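Local coordinates for alkaline serine protease (Pseudoalteromonas sp., PDB 1Y9Z), which probably cleaves peptide bonds as a subtilisin-like serine endopeptidase from an Antarctic psychrotroph, with a beta-barrel domain inserted into its subtilisin-like alpha/beta domain, at residues A217-G222 with L342-K347; Q224-N229 with R338-A343; A251-A256 with T330-S335. One frame throughout, in Å; residues are numbered along the deposited sequence.

Contact 1 (A217-G222 with L342-K347)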
loop_
_atom_site.group_PDB
_atom_site.type_symbol
_atom_site.label_atom_id
_atom_site.label_comp_id
_atom_site.label_asym_id
_atom_site.label_seq_id
_atom_site.Cartn_x
_atom_site.Cartn_y
_atom_site.Cartn_z
ATOM N N ALA A 217 -5.334 11.088 9.426
ATOM C CA ALA A 217 -5.700 11.089 10.833
ATOM C C ALA A 217 -4.497 11.538 11.649
ATOM O O ALA A 217 -3.369 11.556 11.152
ATOM C CB ALA A 217 -6.141 9.695 11.261
ATOM N N ASP A 218 -4.737 11.900 12.903
ATOM C CA ASP A 218 -3.658 12.346 13.765
ATOM C C ASP A 218 -4.049 12.183 15.228
ATOM O O ASP A 218 -5.235 12.126 15.566
ATOM C CB ASP A 218 -3.341 13.819 13.476
ATOM C CG ASP A 218 -1.942 14.220 13.909
ATOM O OD1 ASP A 218 -1.223 13.383 14.497
ATOM O OD2 ASP A 218 -1.556 15.381 13.655
ATOM N N ILE A 219 -3.033 12.080 16.077
ATOM C CA ILE A 219 -3.205 11.966 17.522
ATOM C C ILE A 219 -2.157 12.905 18.088
ATOM O O ILE A 219 -0.973 12.762 17.789
ATOM C CB ILE A 219 -2.901 10.549 18.049
ATOM C CG1 ILE A 219 -3.899 9.544 17.477
ATOM C CG2 ILE A 219 -2.964 10.545 19.576
ATOM C CD1 ILE A 219 -3.573 8.100 17.833
ATOM N N THR A 220 -2.589 13.866 18.895
ATOM C CA THR A 220 -1.666 14.825 19.477
ATOM C C THR A 220 -1.754 14.860 20.996
ATOM O O THR A 220 -2.844 14.900 21.566
ATOM C CB THR A 220 -1.928 16.247 18.938
ATOM O OG1 THR A 220 -1.803 16.247 17.510
ATOM C CG2 THR A 220 -0.930 17.233 19.528
ATOM N N ILE A 221 -0.592 14.831 21.637
ATOM C CA ILE A 221 -0.494 14.888 23.091
ATOM C C ILE A 221 0.742 15.712 23.436
ATOM O O ILE A 221 1.821 15.484 22.888
ATOM C CB ILE A 221 -0.345 13.479 23.718
ATOM C CG1 ILE A 221 -1.582 12.630 23.410
ATOM C CG2 ILE A 221 -0.165 13.600 25.228
ATOM C CD1 ILE A 221 -1.541 11.231 24.009
ATOM N N GLY A 222 0.579 16.679 24.333
ATOM C CA GLY A 222 1.700 17.516 24.722
ATOM C C GLY A 222 2.297 18.286 23.559
ATOM O O GLY A 222 3.503 18.538 23.524
ATOM N N LEU A 342 0.459 0.667 23.080
ATOM C CA LEU A 342 1.075 0.429 24.380
ATOM C C LEU A 342 1.795 1.680 24.866
ATOM O O LEU A 342 1.846 1.951 26.067
ATOM C CB LEU A 342 2.055 -0.745 24.301
ATOM C CG LEU A 342 1.449 -2.111 23.967
ATOM C CD1 LEU A 342 2.545 -3.165 23.977
ATOM C CD2 LEU A 342 0.365 -2.464 24.975
ATOM N N ALA A 343 2.350 2.443 23.931
ATOM C CA ALA A 343 3.056 3.669 24.275
ATOM C C ALA A 343 2.057 4.690 24.807
ATOM O O ALA A 343 2.362 5.457 25.721
ATOM C CB ALA A 343 3.777 4.224 23.051
ATOM N N LEU A 344 0.858 4.689 24.233
ATOM C CA LEU A 344 -0.191 5.609 24.651
ATOM C C LEU A 344 -0.657 5.316 26.075
ATOM O O LEU A 344 -1.213 6.189 26.741
ATOM C CB LEU A 344 -1.377 5.534 23.684
ATOM C CG LEU A 344 -1.137 6.160 22.306
ATOM C CD1 LEU A 344 -2.288 5.820 21.371
ATOM C CD2 LEU A 344 -0.985 7.671 22.453
ATOM N N LYS A 345 -0.429 4.090 26.537
ATOM C CA LYS A 345 -0.820 3.700 27.890
ATOM C C LYS A 345 -0.131 4.585 28.921
ATOM O O LYS A 345 -0.708 4.912 29.960
ATOM C CB LYS A 345 -0.444 2.241 28.162
ATOM C CG LYS A 345 -1.360 1.211 27.525
ATOM C CD LYS A 345 -0.867 -0.200 27.830
ATOM C CE LYS A 345 -1.853 -1.257 27.362
ATOM N NZ LYS A 345 -3.132 -1.195 28.118
ATOM N N ALA A 346 1.107 4.964 28.629
ATOM C CA ALA A 346 1.890 5.802 29.528
ATOM C C ALA A 346 1.397 7.245 29.555
ATOM O O ALA A 346 1.770 8.017 30.441
ATOM C CB ALA A 346 3.357 5.763 29.123
ATOM N N LYS A 347 0.559 7.606 28.589
ATOM C CA LYS A 347 0.035 8.966 28.506
ATOM C C LYS A 347 -1.398 9.093 29.011
ATOM O O LYS A 347 -2.022 10.144 28.864
ATOM C CB LYS A 347 0.116 9.466 27.062
ATOM C CG LYS A 347 1.513 9.409 26.465
ATOM C CD LYS A 347 2.508 10.207 27.298
ATOM C CE LYS A 347 3.912 10.103 26.728
ATOM N NZ LYS A 347 4.903 10.851 27.549
#
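Ile221 meets Leu344 and Lys347 through a single methyl group, and the contact across the two segments is apolar in character. CD1 of Ile221 lies 3.9 Å from CD2 of Leu344 and 3.9 Å from CB of Lys347, so the tip of the isoleucine rests against both residues at once. The extended chi2 of Ile221 (-179°) carries CD1 out from the strand toward the helix. Two residues back, on the same face of the strand, CD1 of Ile219 approaches CD1 of Leu344 more loosely, at 4.4 Å. The leucine thus offers one branch to each isoleucine.

Strand 214-221 belongs to the sheet that probably forms the inserted beta-barrel domain, and helix 338-345 packs on it through this isoleucine pair. Ile307 of strand 305-309 touches both Ile219 and Leu344 and extends the apolar cluster to a further strand.

Lys347 contributes the root of its chain; the bend at chi2 (-57°) turns the rest away from the strand, and the ammonium end departs with it. Tyr226 is a common neighbour, touched by the side chains of Ile219, Leu344 and Lys347.

Contact 2 (Q224-N229 with R338-A343)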
loop_
_atom_site.group_PDB
_atom_site.type_symbol
_atom_site.label_atom_id
_atom_site.label_comp_id
_atom_site.label_asym_id
_atom_site.label_seq_id
_atom_site.Cartn_x
_atom_site.Cartn_y
_atom_site.Cartn_z
ATOM N N GLN A 224 2.809 17.277 20.655
ATOM C CA GLN A 224 3.527 16.402 19.732
ATOM C C GLN A 224 2.564 15.466 19.004
ATOM O O GLN A 224 1.543 15.059 19.558
ATOM C CB GLN A 224 4.586 15.592 20.484
ATOM C CG GLN A 224 5.697 16.444 21.087
ATOM C CD GLN A 224 6.541 17.151 20.038
ATOM O OE1 GLN A 224 7.416 17.953 20.368
ATOM N NE2 GLN A 224 6.288 16.852 18.769
ATOM N N SER A 225 2.903 15.127 17.764
ATOM C CA SER A 225 2.061 14.269 16.937
ATOM C C SER A 225 2.554 12.834 16.756
ATOM O O SER A 225 3.756 12.577 16.695
ATOM C CB SER A 225 1.881 14.915 15.562
ATOM O OG SER A 225 1.289 14.015 14.643
ATOM N N TYR A 226 1.603 11.908 16.658
ATOM C CA TYR A 226 1.896 10.489 16.464
ATOM C C TYR A 226 1.733 10.108 14.993
ATOM O O TYR A 226 1.762 8.928 14.642
ATOM C CB TYR A 226 0.940 9.633 17.298
ATOM C CG TYR A 226 1.242 9.602 18.779
ATOM C CD1 TYR A 226 2.249 8.783 19.287
ATOM C CD2 TYR A 226 0.508 10.377 19.675
ATOM C CE1 TYR A 226 2.516 8.734 20.655
ATOM C CE2 TYR A 226 0.768 10.338 21.045
ATOM C CZ TYR A 226 1.771 9.512 21.527
ATOM O OH TYR A 226 2.021 9.458 22.880
ATOM N N PHE A 227 1.563 11.111 14.138
ATOM C CA PHE A 227 1.372 10.876 12.711
ATOM C C PHE A 227 2.385 9.917 12.096
ATOM O O PHE A 227 2.008 8.990 11.378
ATOM C CB PHE A 227 1.421 12.198 11.943
ATOM C CG PHE A 227 1.042 12.068 10.494
ATOM C CD1 PHE A 227 -0.282 12.211 10.094
ATOM C CD2 PHE A 227 2.006 11.782 9.531
ATOM C CE1 PHE A 227 -0.640 12.073 8.755
ATOM C CE2 PHE A 227 1.657 11.641 8.189
ATOM C CZ PHE A 227 0.332 11.787 7.801
ATOM N N SER A 228 3.666 10.143 12.372
ATOM C CA SER A 228 4.726 9.304 11.815
ATOM C C SER A 228 4.714 7.867 12.338
ATOM O O SER A 228 5.364 6.992 11.766
ATOM C CB SER A 228 6.099 9.936 12.076
ATOM O OG SER A 228 6.402 9.960 13.457
ATOM N N ASN A 229 3.989 7.628 13.426
ATOM C CA ASN A 229 3.893 6.282 13.987
ATOM C C ASN A 229 2.898 5.485 13.158
ATOM O O ASN A 229 2.935 4.253 13.127
ATOM C CB ASN A 229 3.400 6.331 15.435
ATOM C CG ASN A 229 4.432 6.889 16.389
ATOM O OD1 ASN A 229 4.833 8.045 16.282
ATOM N ND2 ASN A 229 4.867 6.064 17.334
ATOM N N ARG A 338 0.039 -2.020 17.597
ATOM C CA ARG A 338 0.163 -2.364 19.010
ATOM C C ARG A 338 1.220 -1.581 19.774
ATOM O O ARG A 338 0.973 -1.138 20.896
ATOM C CB ARG A 338 0.419 -3.864 19.172
ATOM C CG ARG A 338 0.337 -4.327 20.619
ATOM C CD ARG A 338 0.362 -5.840 20.729
ATOM N NE ARG A 338 0.161 -6.286 22.106
ATOM C CZ ARG A 338 -0.972 -6.139 22.787
ATOM N NH1 ARG A 338 -2.021 -5.555 22.224
ATOM N NH2 ARG A 338 -1.057 -6.576 24.037
ATOM N N ALA A 339 2.395 -1.410 19.179
ATOM C CA ALA A 339 3.472 -0.678 19.836
ATOM C C ALA A 339 3.007 0.723 20.213
ATOM O O ALA A 339 3.258 1.199 21.322
ATOM C CB ALA A 339 4.686 -0.599 18.923
ATOM N N THR A 340 2.326 1.381 19.282
ATOM C CA THR A 340 1.824 2.727 19.515
ATOM C C THR A 340 0.748 2.724 20.599
ATOM O O THR A 340 0.714 3.612 21.449
ATOM C CB THR A 340 1.255 3.326 18.216
ATOM O OG1 THR A 340 2.302 3.409 17.240
ATOM C CG2 THR A 340 0.696 4.719 18.464
ATOM N N GLY A 341 -0.123 1.719 20.572
ATOM C CA GLY A 341 -1.175 1.628 21.567
ATOM C C GLY A 341 -0.616 1.441 22.966
ATOM O O GLY A 341 -1.148 1.989 23.934
ATOM N N LEU A 342 0.459 0.667 23.080
ATOM C CA LEU A 342 1.075 0.429 24.380
ATOM C C LEU A 342 1.795 1.680 24.866
ATOM O O LEU A 342 1.846 1.951 26.067
ATOM C CB LEU A 342 2.055 -0.745 24.301
ATOM C CG LEU A 342 1.449 -2.111 23.967
ATOM C CD1 LEU A 342 2.545 -3.165 23.977
ATOM C CD2 LEU A 342 0.365 -2.464 24.975
ATOM N N ALA A 343 2.350 2.443 23.931
ATOM C CA ALA A 343 3.056 3.669 24.275
ATOM C C ALA A 343 2.057 4.690 24.807
ATOM O O ALA A 343 2.362 5.457 25.721
ATOM C CB ALA A 343 3.777 4.224 23.051
HETATM O O HOH W 1 4.406 2.547 14.854
#
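The chi1 of Thr340 (-61°) splits its two branches between two partners: OG1, beside the backbone N, comes to Asn229, while CG2, anti to that N, is directed to the ring of Tyr226. Asn229 has a similar first torsion (-71°), and its CB and amide end both lie close to the threonine. CB of Asn229 is 3.6 Å from Thr340 OG1, and ND2 of the same asparagine is 3.7 Å from that oxygen. These are van der Waals distances, and the two side chains cross obliquely.

The polar link between the segments runs instead through a water. It donates to the backbone O of Asn229 at 2.8 Å and to OG1 of Thr340 at a longer 3.3 Å. The hydroxyl has a second partner in Asp337 OD2, just ahead of the helix, so the hydroxyl of Thr340, a buried residue, is bonded to both the carboxylate and the water.

The apolar part is slight: CG2 of Thr340 stands 4.4 Å from CD1 of Tyr226, at an oblique approach to the ring. The backbone that presents these residues is itself fixed by local bonds. An ST turn closes at Ser225, whose OG accepts from the N of Phe227 at 3.0 Å with a nearly straight N-H...O angle of 163°, and the N of Asn229 then bonds back to the O of Tyr226.

In the fold, residues 226-229 follow the hairpin of strands 214-221 and 224-225 and lie beside the first turn of helix 338-345. Tyr226 also leans on Ile219 and Ile221 of strand 214-221, and at the start of the helix Arg338 forms a salt bridge with Glu280 of strand 275-280.

Contact 3 (A251-A256 with T330-S335)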
loop_
_atom_site.group_PDB
_atom_site.type_symbol
_atom_site.label_atom_id
_atom_site.label_comp_id
_atom_site.label_asym_id
_atom_site.label_seq_id
_atom_site.Cartn_x
_atom_site.Cartn_y
_atom_site.Cartn_z
ATOM N N ALA A 251 -13.636 14.838 11.811
ATOM C CA ALA A 251 -13.764 15.855 12.842
ATOM C C ALA A 251 -12.642 15.662 13.848
ATOM O O ALA A 251 -11.863 14.711 13.750
ATOM C CB ALA A 251 -15.116 15.729 13.538
ATOM N N SER A 252 -12.564 16.572 14.814
ATOM C CA SER A 252 -11.548 16.497 15.852
ATOM C C SER A 252 -12.224 16.399 17.210
ATOM O O SER A 252 -13.326 16.915 17.406
ATOM C CB SER A 252 -10.649 17.734 15.811
ATOM O OG SER A 252 -9.960 17.816 14.576
ATOM N N ALA A 253 -11.563 15.718 18.138
ATOM C CA ALA A 253 -12.079 15.549 19.488
ATOM C C ALA A 253 -10.916 15.681 20.459
ATOM O O ALA A 253 -9.822 15.180 20.199
ATOM C CB ALA A 253 -12.737 14.183 19.638
ATOM N N THR A 254 -11.153 16.364 21.574
ATOM C CA THR A 254 -10.117 16.564 22.579
ATOM C C THR A 254 -10.629 16.206 23.969
ATOM O O THR A 254 -11.745 16.565 24.341
ATOM C CB THR A 254 -9.635 18.029 22.597
ATOM O OG1 THR A 254 -9.107 18.374 21.310
ATOM C CG2 THR A 254 -8.550 18.220 23.650
ATOM N N GLY A 255 -9.802 15.496 24.728
ATOM C CA GLY A 255 -10.184 15.102 26.071
ATOM C C GLY A 255 -9.102 14.281 26.741
ATOM O O GLY A 255 -8.122 13.896 26.105
ATOM N N ALA A 256 -9.268 14.018 28.033
ATOM C CA ALA A 256 -8.291 13.229 28.768
ATOM C C ALA A 256 -8.286 11.806 28.221
ATOM O O ALA A 256 -9.342 11.236 27.944
ATOM C CB ALA A 256 -8.632 13.222 30.253
ATOM N N THR A 330 -20.429 8.040 15.547
ATOM C CA THR A 330 -20.579 9.384 15.008
ATOM C C THR A 330 -19.458 10.309 15.478
ATOM O O THR A 330 -19.513 11.522 15.271
ATOM C CB THR A 330 -21.932 9.988 15.425
ATOM O OG1 THR A 330 -22.076 9.894 16.847
ATOM C CG2 THR A 330 -23.076 9.242 14.752
ATOM N N VAL A 331 -18.447 9.729 16.114
ATOM C CA VAL A 331 -17.303 10.490 16.604
ATOM C C VAL A 331 -16.055 10.040 15.848
ATOM O O VAL A 331 -16.047 8.969 15.236
ATOM C CB VAL A 331 -17.074 10.256 18.114
ATOM C CG1 VAL A 331 -18.323 10.634 18.894
ATOM C CG2 VAL A 331 -16.705 8.800 18.367
ATOM N N PRO A 332 -14.989 10.854 15.869
ATOM C CA PRO A 332 -13.772 10.451 15.157
ATOM C C PRO A 332 -13.077 9.273 15.832
ATOM O O PRO A 332 -12.829 9.291 17.038
ATOM C CB PRO A 332 -12.927 11.725 15.168
ATOM C CG PRO A 332 -13.356 12.405 16.436
ATOM C CD PRO A 332 -14.852 12.211 16.427
ATOM N N SER A 333 -12.782 8.243 15.048
ATOM C CA SER A 333 -12.103 7.062 15.564
ATOM C C SER A 333 -10.959 6.690 14.625
ATOM O O SER A 333 -11.068 6.845 13.406
ATOM C CB SER A 333 -13.095 5.901 15.716
ATOM O OG SER A 333 -13.749 5.598 14.498
ATOM N N VAL A 334 -9.861 6.213 15.202
ATOM C CA VAL A 334 -8.682 5.850 14.426
ATOM C C VAL A 334 -8.096 4.502 14.836
ATOM O O VAL A 334 -8.480 3.927 15.856
ATOM C CB VAL A 334 -7.577 6.921 14.579
ATOM C CG1 VAL A 334 -8.112 8.283 14.161
ATOM C CG2 VAL A 334 -7.083 6.964 16.022
ATOM N N SER A 335 -7.154 4.017 14.032
ATOM C CA SER A 335 -6.488 2.744 14.278
ATOM C C SER A 335 -4.971 2.926 14.298
ATOM O O SER A 335 -4.411 3.600 13.437
ATOM C CB SER A 335 -6.870 1.741 13.183
ATOM O OG SER A 335 -6.080 0.565 13.255
#
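Pro332 lays the CB-CG side of its ring over Ala253 of strand 252-263 and over Ala251 just before that strand. CG of Pro332 meets the methyl CB of Ala253 at 3.7 Å, an apolar contact between two buried residues. CB of the same proline comes to 3.5 Å from the carbonyl O of Ala251, a plain van der Waals approach to the backbone. Between these two points, CG of Pro332 passes 4.2 Å from the backbone C of Ser252, whose side chain is turned away from the proline. The ring therefore spans three consecutive residues while touching just one of them through a side-chain atom.

The two segments are not neighbouring strands of the probable barrel. Strand 252-263 pairs with strands 275-280 and 351-360, whereas strand 333-336 runs between strands 305-309 and 232-240, and the proline just ahead of it reaches across. Ala253 is backbone-bonded to Val354 of strand 351-360, and Pro332, which has no N-H, can only accept through its carbonyl O in its backbone bond with Ile306.

The side chain of Ala253 also touches Ile276 of strand 275-280. Farther along, Val334 packs on Val354 and on Ile307, while the carbonyl O of Ser333 accepts from Asn356 ND2.

How the contacts relate
All three contacts lie in what is probably the inserted barrel domain, and none includes a residue of the phenylmethanesulfonic acid pocket, which includes His65 and Ser369. Contacts 1 and 2, with centres about 6 Å apart, share Leu342 and Ala343 of helix 338-345. Leu344 CD2 packs against Tyr226 CZ at 3.4 Å, and Asp218 OD1 and Ser225 OG are probably hydrogen-bonded at 2.6 Å. Contact 3, its centre about 12 Å from that of contact 1, touches it through Val334, whose CG1 is 3.8 Å from Ala217 CB and whose CG2 is 4.1 Å from Ile219 CD1. The centres of contacts 2 and 3 lie about 15 Å apart; strand 333-336 leads directly to the helix.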